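Local coordinates for protein probable intron-encoded endonuclease 1 (Wickerhamomyces canadensis, PDB 6X1J) that cleaves DNA as a LAGLIDADG homing endonuclease, acting in the homing of an intron in the mitochondrial 21S rRNA gene, at residues Y143-D148 and K161-H166; I136-L141 and Y212-P217. All coordinates share one frame; numbering follows the deposited sequence.

Contact 1 (Y143-D148 and K161-H166). With K (potassium ion), chain D; K (potassium ion), chain E; nucleotides of chain C; nucleotides of chain B.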
# COMPACT_ATOMS: atom_id res chain seq x y z
N TYR A 143 -1.75 6.35 1.73
CA TYR A 143 -1.00 5.27 1.06
C TYR A 143 -1.98 4.38 0.28
O TYR A 143 -1.68 4.02 -0.85
CB TYR A 143 -0.03 4.60 2.05
CG TYR A 143 1.18 5.46 2.32
CD1 TYR A 143 2.27 5.48 1.44
CD2 TYR A 143 1.21 6.36 3.38
CE1 TYR A 143 3.37 6.33 1.64
CE2 TYR A 143 2.30 7.21 3.59
CZ TYR A 143 3.37 7.20 2.72
OH TYR A 143 4.43 8.04 2.96
N TRP A 144 -3.11 4.01 0.88
CA TRP A 144 -4.16 3.22 0.20
C TRP A 144 -4.56 3.97 -1.06
O TRP A 144 -4.63 3.38 -2.13
CB TRP A 144 -5.34 3.09 1.12
CG TRP A 144 -6.43 2.20 0.64
CD1 TRP A 144 -6.40 1.29 -0.37
CD2 TRP A 144 -7.68 2.03 1.31
NE1 TRP A 144 -7.58 0.60 -0.40
CE2 TRP A 144 -8.38 1.05 0.62
CE3 TRP A 144 -8.27 2.66 2.42
CZ2 TRP A 144 -9.67 0.65 1.01
CZ3 TRP A 144 -9.54 2.30 2.79
CH2 TRP A 144 -10.22 1.30 2.10
N PHE A 145 -4.75 5.27 -0.93
CA PHE A 145 -5.18 6.11 -2.08
C PHE A 145 -4.07 6.22 -3.15
O PHE A 145 -4.36 6.11 -4.35
CB PHE A 145 -5.70 7.47 -1.58
CG PHE A 145 -6.30 8.28 -2.71
CD1 PHE A 145 -7.57 7.99 -3.18
CD2 PHE A 145 -5.55 9.23 -3.38
CE1 PHE A 145 -8.08 8.64 -4.30
CE2 PHE A 145 -6.08 9.89 -4.49
CZ PHE A 145 -7.34 9.59 -4.94
N MET A 146 -2.79 6.41 -2.79
CA MET A 146 -1.73 6.53 -3.83
C MET A 146 -1.63 5.18 -4.56
O MET A 146 -1.45 5.15 -5.79
CB MET A 146 -0.38 6.94 -3.22
CG MET A 146 -0.44 8.34 -2.59
SD MET A 146 1.15 9.04 -2.03
CE MET A 146 1.29 8.43 -0.35
N ASP A 147 -1.86 4.10 -3.85
CA ASP A 147 -1.80 2.73 -4.42
C ASP A 147 -3.01 2.51 -5.33
O ASP A 147 -2.81 2.42 -6.58
CB ASP A 147 -1.68 1.71 -3.30
CG ASP A 147 -0.30 1.64 -2.65
OD1 ASP A 147 0.58 2.46 -3.03
OD2 ASP A 147 -0.09 0.75 -1.80
N ASP A 148 -4.21 2.52 -4.75
CA ASP A 148 -5.45 1.97 -5.37
C ASP A 148 -6.48 3.06 -5.67
O ASP A 148 -7.62 2.73 -6.09
CB ASP A 148 -5.98 0.86 -4.45
CG ASP A 148 -5.37 -0.48 -4.83
OD1 ASP A 148 -4.26 -0.48 -5.37
OD2 ASP A 148 -6.02 -1.51 -4.60
N LYS A 161 -15.57 16.06 -8.57
CA LYS A 161 -14.32 15.63 -7.84
C LYS A 161 -14.56 14.37 -7.00
O LYS A 161 -13.79 14.13 -6.00
CB LYS A 161 -13.87 16.77 -6.94
CG LYS A 161 -13.56 18.06 -7.68
CD LYS A 161 -13.20 19.22 -6.76
CE LYS A 161 -12.97 20.50 -7.53
NZ LYS A 161 -11.93 21.35 -6.92
N SER A 162 -15.58 13.57 -7.36
CA SER A 162 -15.76 12.19 -6.85
C SER A 162 -14.46 11.38 -7.08
O SER A 162 -13.78 11.56 -8.11
CB SER A 162 -16.97 11.55 -7.47
OG SER A 162 -18.15 12.22 -7.04
N LEU A 163 -14.10 10.57 -6.09
CA LEU A 163 -12.91 9.69 -6.09
C LEU A 163 -13.33 8.24 -5.85
O LEU A 163 -14.47 8.00 -5.48
CB LEU A 163 -11.97 10.16 -4.99
CG LEU A 163 -11.48 11.59 -5.15
CD1 LEU A 163 -10.76 12.06 -3.88
CD2 LEU A 163 -10.57 11.70 -6.38
N VAL A 164 -12.41 7.33 -6.12
CA VAL A 164 -12.62 5.87 -6.03
C VAL A 164 -11.44 5.27 -5.25
O VAL A 164 -10.29 5.77 -5.42
CB VAL A 164 -12.75 5.29 -7.44
CG1 VAL A 164 -13.04 3.82 -7.39
CG2 VAL A 164 -13.85 5.98 -8.22
N LEU A 165 -11.72 4.27 -4.42
CA LEU A 165 -10.71 3.26 -4.02
C LEU A 165 -11.06 1.96 -4.72
O LEU A 165 -12.22 1.46 -4.58
CB LEU A 165 -10.70 3.13 -2.49
CG LEU A 165 -10.21 4.37 -1.75
CD1 LEU A 165 -10.65 4.37 -0.31
CD2 LEU A 165 -8.68 4.45 -1.80
N HIS A 166 -10.10 1.42 -5.46
CA HIS A 166 -10.28 0.19 -6.28
C HIS A 166 -10.06 -1.04 -5.41
O HIS A 166 -8.94 -1.60 -5.40
CB HIS A 166 -9.44 0.31 -7.54
CG HIS A 166 -9.96 1.36 -8.47
ND1 HIS A 166 -11.05 1.13 -9.28
CD2 HIS A 166 -9.60 2.64 -8.68
CE1 HIS A 166 -11.33 2.21 -9.98
NE2 HIS A 166 -10.45 3.16 -9.63
K K D . -2.16 0.88 -8.21
K K E . -5.05 -4.07 -4.03
P DC C 17 -5.19 -0.65 -8.51
OP1 DC C 17 -3.86 -1.24 -8.25
OP2 DC C 17 -6.23 -0.78 -7.46
O5' DC C 17 -4.94 0.89 -8.90
C5' DC C 17 -5.96 1.87 -9.24
C4' DC C 17 -5.72 2.38 -10.65
O4' DC C 17 -6.26 1.46 -11.65
C3' DC C 17 -6.23 3.77 -11.02
O3' DC C 17 -5.13 4.48 -11.65
C2' DC C 17 -7.40 3.47 -11.94
C1' DC C 17 -7.01 2.17 -12.61
N1 DC C 17 -8.15 1.31 -13.05
C2 DC C 17 -8.13 0.68 -14.31
O2 DC C 17 -7.17 0.88 -15.07
N3 DC C 17 -9.15 -0.12 -14.66
C4 DC C 17 -10.15 -0.34 -13.81
N4 DC C 17 -11.16 -1.13 -14.21
C5 DC C 17 -10.19 0.26 -12.52
C6 DC C 17 -9.17 1.05 -12.17
P DC B 15 -3.05 -4.33 -7.35
OP1 DC B 15 -4.17 -4.90 -8.14
OP2 DC B 15 -3.26 -3.31 -6.25
O5' DC B 15 -2.43 -5.66 -6.80
C5' DC B 15 -1.53 -5.82 -5.73
C4' DC B 15 -1.47 -7.32 -5.71
O4' DC B 15 -0.91 -7.81 -6.96
C3' DC B 15 -0.81 -8.11 -4.56
O3' DC B 15 -1.99 -8.80 -4.11
C2' DC B 15 0.38 -8.76 -5.24
C1' DC B 15 -0.08 -8.93 -6.70
N1 DC B 15 0.99 -8.94 -7.71
C2 DC B 15 1.03 -9.96 -8.67
O2 DC B 15 0.15 -10.84 -8.64
N3 DC B 15 2.03 -9.98 -9.57
C4 DC B 15 2.94 -9.00 -9.58
N4 DC B 15 3.90 -9.06 -10.49
C5 DC B 15 2.90 -7.93 -8.64
C6 DC B 15 1.94 -7.95 -7.71
O HOH W 1 -8.21 -4.43 -3.98
O HOH W 2 -2.22 2.00 -10.57
O HOH W 3 -3.06 -0.79 -10.91
O HOH W 4 -4.11 -6.72 -3.44
O HOH W 5 -6.51 -3.70 -6.57
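W144 and F145 pack on L165 in a buried helix-on-sheet contact, where the LAGLIDADG helix 138-148 ends beside strand 163-165, its segment at 92° to the strand and close to the DNA. L165 reaches the helix with both branches. CD1 stands over one face of the W144 indole, 3.8 Å from the centroid of the six-membered ring, a CH-pi contact; CD2 lies at the edge of the F145 ring, 4.0 Å from F145 CD1. W144 CG, anti to the backbone N (chi1 -174°), starts the indole off toward L165, and I201 and L45 pack on it too. An alanine at W144 would probably leave L165 CD1 without its aromatic face and open a gap between helix and sheet. At the helix end the backbone closes the join: H166 N donates to D148 O (2.9 Å, nearly straight at 161°). The H166 imidazole is sandwiched between V164 CG1 and C6 of DC17 of chain C. D148 OD2 lies 3.0 Å from H166 O, two acceptors with no bond between them. D147 O binds one potassium ion; D148 OD2 (2.8 Å) shares the other with OP2 of DC15 of chain B, which probably eases carboxylate-phosphate repulsion.

Contact 2 (I136-L141 and Y212-P217); sequences ITERSL and YNLVNP
The carboxylate of E138 brings OE2 to 4.1 Å from L214 CD2, while the other flat group nearby, the Y212 ring, is covered from within its own segment, with N216 CB over the centre of one face and N213 OD1 in plane at the edge. This is helix-to-helix packing in the LAGLIDADG fold: the first turn of helix 138-148, one of the two LAGLIDADG helices, lies against L214 and V215 of helix 208-215. Between the two segments the CA atoms come closest at E138 and L214. E138 points its CB at the partner helix and lays it 3.4 Å from L214 O; CG follows, 3.9 Å from L214 CD2, and a bend in the chain at chi2 (93°) carries CD off the extended path. Y218 also touches this glutamate. One turn further on, L141 points toward the partner helix and meets V215 through its CB, and F186 of helix 172-186 packs on both L141 and L214, joining the three helices. The start of helix 138-148 is held separately. T137 is its N-cap, and T137 N donates to S140 OG (3.2 Å), one half of a capping box; S140 OG and T137 OG1 are also hydrogen-bonded to E38 of the other LAGLIDADG helix, 34-45. Between the two segments the touch is all van der Waals, and on its buried side V215 CG1 rests 3.9 Å from L141 CB.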
# COMPACT_ATOMS: atom_id res chain seq x y z
N ILE A 136 -6.55 1.85 10.85
CA ILE A 136 -6.45 2.81 9.71
C ILE A 136 -6.39 4.24 10.24
O ILE A 136 -7.32 4.67 10.87
CB ILE A 136 -7.58 2.59 8.71
CG1 ILE A 136 -7.44 1.25 8.00
CG2 ILE A 136 -7.63 3.75 7.74
CD1 ILE A 136 -8.42 1.01 6.87
N THR A 137 -5.30 4.96 9.99
CA THR A 137 -5.22 6.43 10.24
C THR A 137 -5.26 7.17 8.88
O THR A 137 -5.30 6.54 7.81
CB THR A 137 -3.98 6.75 11.10
OG1 THR A 137 -2.81 6.62 10.27
CG2 THR A 137 -3.86 5.84 12.31
N GLU A 138 -5.29 8.48 8.91
CA GLU A 138 -5.19 9.31 7.67
C GLU A 138 -3.88 8.99 6.92
O GLU A 138 -3.98 8.91 5.67
CB GLU A 138 -5.22 10.80 7.99
CG GLU A 138 -6.49 11.27 8.66
CD GLU A 138 -6.41 11.28 10.17
OE1 GLU A 138 -5.51 10.56 10.73
OE2 GLU A 138 -7.25 11.98 10.77
N ARG A 139 -2.76 8.70 7.61
CA ARG A 139 -1.51 8.29 6.93
C ARG A 139 -1.83 7.02 6.12
O ARG A 139 -1.51 7.01 4.91
CB ARG A 139 -0.33 8.18 7.91
CG ARG A 139 1.01 7.86 7.25
CD ARG A 139 2.16 7.66 8.25
NE ARG A 139 2.53 8.89 8.94
CZ ARG A 139 3.48 9.74 8.53
NH1 ARG A 139 4.14 9.51 7.40
NH2 ARG A 139 3.71 10.84 9.24
N SER A 140 -2.47 6.01 6.73
CA SER A 140 -2.86 4.74 6.05
C SER A 140 -3.74 5.07 4.85
O SER A 140 -3.52 4.49 3.75
CB SER A 140 -3.60 3.73 6.97
OG SER A 140 -2.98 3.56 8.25
N LEU A 141 -4.73 5.94 5.04
CA LEU A 141 -5.68 6.32 3.94
C LEU A 141 -4.92 6.87 2.73
O LEU A 141 -5.31 6.52 1.59
CB LEU A 141 -6.66 7.40 4.41
CG LEU A 141 -7.85 6.93 5.24
CD1 LEU A 141 -8.72 8.14 5.54
CD2 LEU A 141 -8.65 5.87 4.51
N TYR A 212 -9.50 15.39 0.89
CA TYR A 212 -8.27 16.15 0.57
C TYR A 212 -7.58 16.53 1.88
O TYR A 212 -6.41 16.28 1.99
CB TYR A 212 -8.61 17.37 -0.29
CG TYR A 212 -7.44 18.22 -0.73
CD1 TYR A 212 -6.78 17.96 -1.93
CD2 TYR A 212 -7.04 19.33 -0.00
CE1 TYR A 212 -5.74 18.77 -2.37
CE2 TYR A 212 -5.99 20.13 -0.41
CZ TYR A 212 -5.32 19.84 -1.59
OH TYR A 212 -4.30 20.64 -2.00
N ASN A 213 -8.29 17.18 2.80
CA ASN A 213 -7.67 17.78 4.01
C ASN A 213 -7.16 16.69 4.95
O ASN A 213 -6.28 17.03 5.78
CB ASN A 213 -8.61 18.74 4.74
CG ASN A 213 -8.72 20.08 4.05
OD1 ASN A 213 -7.71 20.62 3.62
ND2 ASN A 213 -9.92 20.60 3.88
N LEU A 214 -7.70 15.46 4.83
CA LEU A 214 -7.22 14.28 5.60
C LEU A 214 -5.94 13.73 4.98
O LEU A 214 -5.04 13.37 5.75
CB LEU A 214 -8.25 13.14 5.62
CG LEU A 214 -9.59 13.41 6.29
CD1 LEU A 214 -10.50 12.21 6.07
CD2 LEU A 214 -9.45 13.70 7.78
N VAL A 215 -5.92 13.54 3.66
CA VAL A 215 -4.83 12.76 3.01
C VAL A 215 -3.79 13.68 2.35
O VAL A 215 -2.64 13.22 2.23
CB VAL A 215 -5.33 11.69 2.02
CG1 VAL A 215 -6.48 10.88 2.61
CG2 VAL A 215 -5.73 12.23 0.66
N ASN A 216 -4.14 14.88 1.89
CA ASN A 216 -3.20 15.71 1.07
C ASN A 216 -1.86 15.90 1.80
O ASN A 216 -0.80 15.84 1.17
CB ASN A 216 -3.77 17.06 0.59
CG ASN A 216 -2.73 17.77 -0.25
OD1 ASN A 216 -2.28 17.21 -1.27
ND2 ASN A 216 -2.25 18.93 0.21
N PRO A 217 -1.81 16.10 3.14
CA PRO A 217 -0.53 16.28 3.83
C PRO A 217 0.46 15.14 3.63
O PRO A 217 1.62 15.41 3.74
CB PRO A 217 -0.93 16.35 5.31
CG PRO A 217 -2.35 16.90 5.27
CD PRO A 217 -2.96 16.22 4.06

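In the fold
Both contacts use helix 138-148, one at each end. Contact 2 packs its N-terminal turn against helix 208-215, and contact 1 fits its C-terminal end to strand 163-165, with centres about 11 Å apart and no touch beyond their adjacency in sequence. Only contact 1 reaches the metal and DNA site, where D47 joins D147 on one potassium ion while the L45 and G46 carbonyls join D148 on the other. In contact 2 the L141 side chain is about 14 Å from a potassium ion, and the nearest atom is about 12 Å from the DNA. Helix 138-148 thus links the packing at its first turn to the D147-D148 end that shares potassium ions with the DNA.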